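Cupin domain protein (Microcystis aeruginosa DIANCHI905, PDB 5ZBF) is an iron(II)-binding bicupin that binds 4-hydroxyphenylpyruvic acid and probably acts as an isomerase in making the Choi moiety of aeruginosins. Local coordinates at residues 67-79 and 105-117. Numbering follows the deposited sequence. Where two conformers were deposited one is given.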
loop_
_atom_site.group_PDB
_atom_site.type_symbol
_atom_site.label_atom_id
_atom_site.label_comp_id
_atom_site.label_asym_id
_atom_site.label_seq_id
_atom_site.Cartn_x
_atom_site.Cartn_y
_atom_site.Cartn_z
ATOM N N LYS A 67 -2.805 -17.418 -8.803
ATOM C CA LYS A 67 -3.905 -16.723 -8.113
ATOM C C LYS A 67 -4.211 -15.375 -8.767
ATOM O O LYS A 67 -3.337 -14.511 -8.853
ATOM C CB LYS A 67 -3.553 -16.460 -6.643
ATOM C CG LYS A 67 -3.282 -17.698 -5.801
ATOM C CD LYS A 67 -4.570 -18.393 -5.403
ATOM C CE LYS A 67 -4.321 -19.407 -4.300
ATOM N NZ LYS A 67 -5.588 -19.874 -3.679
ATOM N N PRO A 68 -5.455 -15.180 -9.219
ATOM C CA PRO A 68 -5.801 -13.859 -9.738
ATOM C C PRO A 68 -5.894 -12.802 -8.630
ATOM O O PRO A 68 -6.272 -13.114 -7.500
ATOM C CB PRO A 68 -7.151 -14.085 -10.430
ATOM C CG PRO A 68 -7.715 -15.323 -9.817
ATOM C CD PRO A 68 -6.565 -16.146 -9.321
ATOM N N LEU A 69 -5.521 -11.573 -8.967
ATOM C CA LEU A 69 -5.542 -10.443 -8.043
ATOM C C LEU A 69 -6.419 -9.354 -8.640
ATOM O O LEU A 69 -6.136 -8.859 -9.731
ATOM C CB LEU A 69 -4.135 -9.902 -7.801
ATOM C CG LEU A 69 -3.104 -10.858 -7.204
ATOM C CD1 LEU A 69 -1.709 -10.259 -7.214
ATOM C CD2 LEU A 69 -3.493 -11.229 -5.785
ATOM N N ARG A 70 -7.475 -8.987 -7.918
ATOM C CA ARG A 70 -8.433 -7.982 -8.388
ATOM C C ARG A 70 -8.118 -6.609 -7.824
ATOM O O ARG A 70 -7.711 -6.477 -6.669
ATOM C CB ARG A 70 -9.849 -8.368 -7.970
ATOM C CG ARG A 70 -10.365 -9.652 -8.614
ATOM C CD ARG A 70 -11.594 -10.183 -7.917
ATOM N NE ARG A 70 -11.296 -10.446 -6.514
ATOM C CZ ARG A 70 -12.209 -10.720 -5.589
ATOM N NH1 ARG A 70 -13.490 -10.795 -5.911
ATOM N NH2 ARG A 70 -11.828 -10.924 -4.334
ATOM N N ALA A 71 -8.348 -5.589 -8.647
ATOM C CA ALA A 71 -8.090 -4.196 -8.271
ATOM C C ALA A 71 -8.862 -3.806 -7.001
ATOM O O ALA A 71 -10.053 -4.079 -6.887
ATOM C CB ALA A 71 -8.484 -3.274 -9.407
ATOM N N LEU A 72 -8.150 -3.189 -6.062
ATOM C CA LEU A 72 -8.713 -2.642 -4.824
ATOM C C LEU A 72 -9.409 -3.687 -3.941
ATOM O O LEU A 72 -10.235 -3.329 -3.094
ATOM C CB LEU A 72 -9.649 -1.470 -5.140
ATOM C CG LEU A 72 -9.026 -0.370 -6.005
ATOM C CD1 LEU A 72 -10.073 0.690 -6.289
ATOM C CD2 LEU A 72 -7.808 0.246 -5.335
ATOM N N GLN A 73 -9.053 -4.963 -4.116
ATOM C CA GLN A 73 -9.662 -6.065 -3.352
ATOM C C GLN A 73 -8.643 -7.019 -2.721
ATOM O O GLN A 73 -8.684 -7.274 -1.513
ATOM C CB GLN A 73 -10.614 -6.878 -4.225
ATOM C CG GLN A 73 -11.817 -6.105 -4.749
ATOM C CD GLN A 73 -12.952 -7.018 -5.182
ATOM O OE1 GLN A 73 -13.677 -7.575 -4.347
ATOM N NE2 GLN A 73 -13.118 -7.174 -6.480
ATOM N N ASP A 74 -7.732 -7.540 -3.543
ATOM C CA ASP A 74 -6.850 -8.604 -3.115
ATOM C C ASP A 74 -5.458 -8.067 -2.770
ATOM O O ASP A 74 -4.984 -7.090 -3.353
ATOM C CB ASP A 74 -6.781 -9.679 -4.202
ATOM C CG ASP A 74 -8.156 -10.278 -4.531
ATOM O OD1 ASP A 74 -8.951 -10.522 -3.602
ATOM O OD2 ASP A 74 -8.464 -10.474 -5.727
ATOM N N ILE A 75 -4.850 -8.683 -1.759
ATOM C CA ILE A 75 -3.480 -8.359 -1.430
ATOM C C ILE A 75 -2.649 -9.646 -1.535
ATOM O O ILE A 75 -2.993 -10.694 -0.989
ATOM C CB ILE A 75 -3.356 -7.555 -0.095
ATOM C CG1 ILE A 75 -2.744 -8.344 1.056
ATOM C CG2 ILE A 75 -4.682 -6.923 0.329
ATOM C CD1 ILE A 75 -1.302 -7.973 1.277
ATOM N N HIS A 76 -1.567 -9.566 -2.311
ATOM C CA HIS A 76 -0.653 -10.709 -2.429
ATOM C C HIS A 76 0.320 -10.654 -1.263
ATOM O O HIS A 76 0.670 -9.569 -0.792
ATOM C CB HIS A 76 0.068 -10.758 -3.796
ATOM C CG HIS A 76 1.189 -9.774 -3.947
ATOM N ND1 HIS A 76 1.030 -8.564 -4.577
ATOM C CD2 HIS A 76 2.489 -9.833 -3.567
ATOM C CE1 HIS A 76 2.179 -7.910 -4.576
ATOM N NE2 HIS A 76 3.081 -8.657 -3.963
ATOM N N VAL A 77 0.749 -11.829 -0.797
ATOM C CA VAL A 77 1.643 -11.930 0.352
ATOM C C VAL A 77 2.748 -12.935 0.020
ATOM O O VAL A 77 2.482 -14.126 -0.169
ATOM C CB VAL A 77 0.878 -12.383 1.620
ATOM C CG1 VAL A 77 1.787 -12.377 2.846
ATOM C CG2 VAL A 77 -0.344 -11.501 1.870
ATOM N N ALA A 78 3.980 -12.440 -0.083
ATOM C CA ALA A 78 5.146 -13.287 -0.358
ATOM C C ALA A 78 6.115 -13.166 0.810
ATOM O O ALA A 78 6.810 -12.152 0.947
ATOM C CB ALA A 78 5.816 -12.853 -1.651
ATOM N N ASP A 79 6.148 -14.190 1.663
ATOM C CA ASP A 79 7.058 -14.185 2.806
ATOM C C ASP A 79 8.517 -14.277 2.354
ATOM O O ASP A 79 8.784 -14.443 1.171
ATOM C CB ASP A 79 6.706 -15.322 3.763
ATOM C CG ASP A 79 5.426 -15.045 4.560
ATOM O OD1 ASP A 79 4.929 -13.889 4.585
ATOM O OD2 ASP A 79 4.915 -15.994 5.167
ATOM N N SER A 105 8.182 -11.413 12.069
ATOM C CA SER A 105 6.940 -12.109 12.440
ATOM C C SER A 105 6.883 -13.558 11.953
ATOM O O SER A 105 7.554 -13.924 10.988
ATOM C CB SER A 105 5.719 -11.365 11.862
ATOM O OG SER A 105 5.696 -9.985 12.208
ATOM N N LEU A 106 6.052 -14.368 12.615
ATOM C CA LEU A 106 5.764 -15.738 12.177
ATOM C C LEU A 106 5.126 -15.761 10.782
ATOM O O LEU A 106 4.530 -14.777 10.376
ATOM C CB LEU A 106 4.843 -16.444 13.182
ATOM C CG LEU A 106 5.528 -16.891 14.469
ATOM C CD1 LEU A 106 4.500 -17.348 15.490
ATOM C CD2 LEU A 106 6.550 -17.977 14.187
ATOM N N PRO A 107 5.244 -16.890 10.052
ATOM C CA PRO A 107 4.811 -16.939 8.653
ATOM C C PRO A 107 3.333 -16.656 8.421
ATOM O O PRO A 107 2.487 -16.950 9.277
ATOM C CB PRO A 107 5.117 -18.384 8.235
ATOM C CG PRO A 107 6.187 -18.831 9.161
ATOM C CD PRO A 107 5.866 -18.161 10.465
ATOM N N SER A 108 3.045 -16.108 7.249
ATOM C CA SER A 108 1.684 -15.854 6.802
ATOM C C SER A 108 0.983 -17.154 6.421
ATOM O O SER A 108 1.580 -18.029 5.788
ATOM C CB SER A 108 1.713 -14.943 5.582
ATOM O OG SER A 108 2.515 -13.796 5.823
ATOM N N GLU A 109 -0.284 -17.269 6.805
ATOM C CA GLU A 109 -1.078 -18.466 6.514
ATOM C C GLU A 109 -1.665 -18.437 5.094
ATOM O O GLU A 109 -2.028 -19.476 4.551
ATOM C CB GLU A 109 -2.193 -18.626 7.552
ATOM C CG GLU A 109 -3.087 -19.837 7.337
ATOM N N ASP A 110 -1.745 -17.258 4.484
ATOM C CA ASP A 110 -2.351 -17.129 3.165
ATOM C C ASP A 110 -1.447 -16.331 2.235
ATOM O O ASP A 110 -0.846 -15.341 2.670
ATOM C CB ASP A 110 -3.709 -16.433 3.294
ATOM C CG ASP A 110 -4.632 -17.132 4.271
ATOM O OD1 ASP A 110 -5.238 -18.159 3.899
ATOM O OD2 ASP A 110 -4.752 -16.653 5.417
ATOM N N VAL A 111 -1.352 -16.761 0.968
ATOM C CA VAL A 111 -0.642 -15.997 -0.080
ATOM C C VAL A 111 -1.505 -14.894 -0.718
ATOM O O VAL A 111 -0.977 -13.972 -1.359
ATOM C CB VAL A 111 -0.059 -16.899 -1.206
ATOM C CG1 VAL A 111 0.984 -17.861 -0.640
ATOM C CG2 VAL A 111 -1.145 -17.667 -1.956
ATOM N N VAL A 112 -2.825 -14.992 -0.558
ATOM C CA VAL A 112 -3.720 -13.910 -0.985
ATOM C C VAL A 112 -4.732 -13.635 0.125
ATOM O O VAL A 112 -5.345 -14.555 0.644
ATOM C CB VAL A 112 -4.454 -14.219 -2.309
ATOM C CG1 VAL A 112 -5.403 -13.084 -2.693
ATOM C CG2 VAL A 112 -3.452 -14.429 -3.429
ATOM N N LEU A 113 -4.850 -12.361 0.491
ATOM C CA LEU A 113 -5.857 -11.892 1.443
ATOM C C LEU A 113 -6.822 -10.978 0.711
ATOM O O LEU A 113 -6.494 -10.438 -0.340
ATOM C CB LEU A 113 -5.205 -11.133 2.594
ATOM C CG LEU A 113 -4.244 -11.927 3.482
ATOM C CD1 LEU A 113 -3.525 -10.969 4.426
ATOM C CD2 LEU A 113 -4.986 -13.021 4.227
ATOM N N THR A 114 -8.020 -10.812 1.259
ATOM C CA THR A 114 -9.024 -9.983 0.615
ATOM C C THR A 114 -9.624 -9.033 1.637
ATOM O O THR A 114 -9.916 -9.419 2.757
ATOM C CB THR A 114 -10.109 -10.829 -0.080
ATOM O OG1 THR A 114 -9.498 -11.647 -1.089
ATOM C CG2 THR A 114 -11.156 -9.936 -0.738
ATOM N N LEU A 115 -9.772 -7.781 1.235
ATOM C CA LEU A 115 -10.368 -6.752 2.082
ATOM C C LEU A 115 -11.825 -7.094 2.337
ATOM O O LEU A 115 -12.515 -7.575 1.443
ATOM C CB LEU A 115 -10.292 -5.380 1.402
ATOM C CG LEU A 115 -8.919 -4.775 1.094
ATOM C CD1 LEU A 115 -9.100 -3.495 0.282
ATOM C CD2 LEU A 115 -8.157 -4.499 2.378
ATOM N N SER A 116 -12.279 -6.851 3.564
ATOM C CA SER A 116 -13.674 -7.068 3.929
ATOM C C SER A 116 -14.166 -5.882 4.749
ATOM O O SER A 116 -13.374 -5.139 5.334
ATOM C CB SER A 116 -13.839 -8.382 4.702
ATOM O OG SER A 116 -13.044 -8.397 5.869
ATOM N N ASN A 117 -15.481 -5.709 4.782
ATOM C CA ASN A 117 -16.070 -4.537 5.413
ATOM C C ASN A 117 -15.765 -4.490 6.901
ATOM O O ASN A 117 -15.872 -5.506 7.601
ATOM C CB ASN A 117 -17.587 -4.508 5.193
ATOM C CG ASN A 117 -17.966 -4.251 3.741
ATOM O OD1 ASN A 117 -17.239 -3.586 2.994
ATOM N ND2 ASN A 117 -19.110 -4.777 3.335
HETATM O O HOH W 1 -12.985 -6.881 -1.415
HETATM O O HOH W 2 3.124 -17.823 3.219
#
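With OG1 turned beside its own backbone N (chi1 -61°), T114 faces the carboxylate of D74, whose CG takes the same setting (chi1 -59°); the two side chains lie side by side, and OG1 donates to OD1 at 2.8 Å, nearly along the C-O axis. A β-branched residue with a hydroxyl suits this place: CG2 packs obliquely against the R70 guanidinium while OG1 serves the acid. R70 grips D74 side-on in the plane of its guanidinium, NE to OD2 at 2.9 Å and NH2 to OD1, and its backbone N also reaches OD2. Each carboxylate oxygen thus accepts two bonds, which fixes the rotation of the buried aspartate and links the two ends of the turn between strands 65-70 and 74-78.

Beyond this pair, strands 74-78 and 112-119 run antiparallel. I75 and L113 exchange both backbone bonds, I75 N to L113 O at 2.8 Å and L113 N to I75 O at 2.9 Å, and L115 N to Q73 O carries the ladder past D74. The side chains of I75 and L113 share the face on which F135 packs. On the other face V112 spreads its methyls, CG1 toward CB of D74 and CG2 against both CB of K67 (3.8 Å) and CD2 of L69, so a branched aliphatic bridges two strands. H76 shares that face; its NE2 is hydrogen-bonded to OE1 of Q49, a ligand of the iron.

At the far end D79 receives S108 through both syn lone pairs, OG to OD1 at 2.7 Å and backbone N to OD2 at 2.8 Å; a short acid matches this adjacent pair of donors. The pairing holds strand 112-119, on the way to the second cupin domain, against a strand of the iron-bearing one. Two aspartates, D74 within the ladder and D79 beyond it, add side-chain bonds to the backbone pairing, and the arginine and threonine bonds would favour an ionised D74.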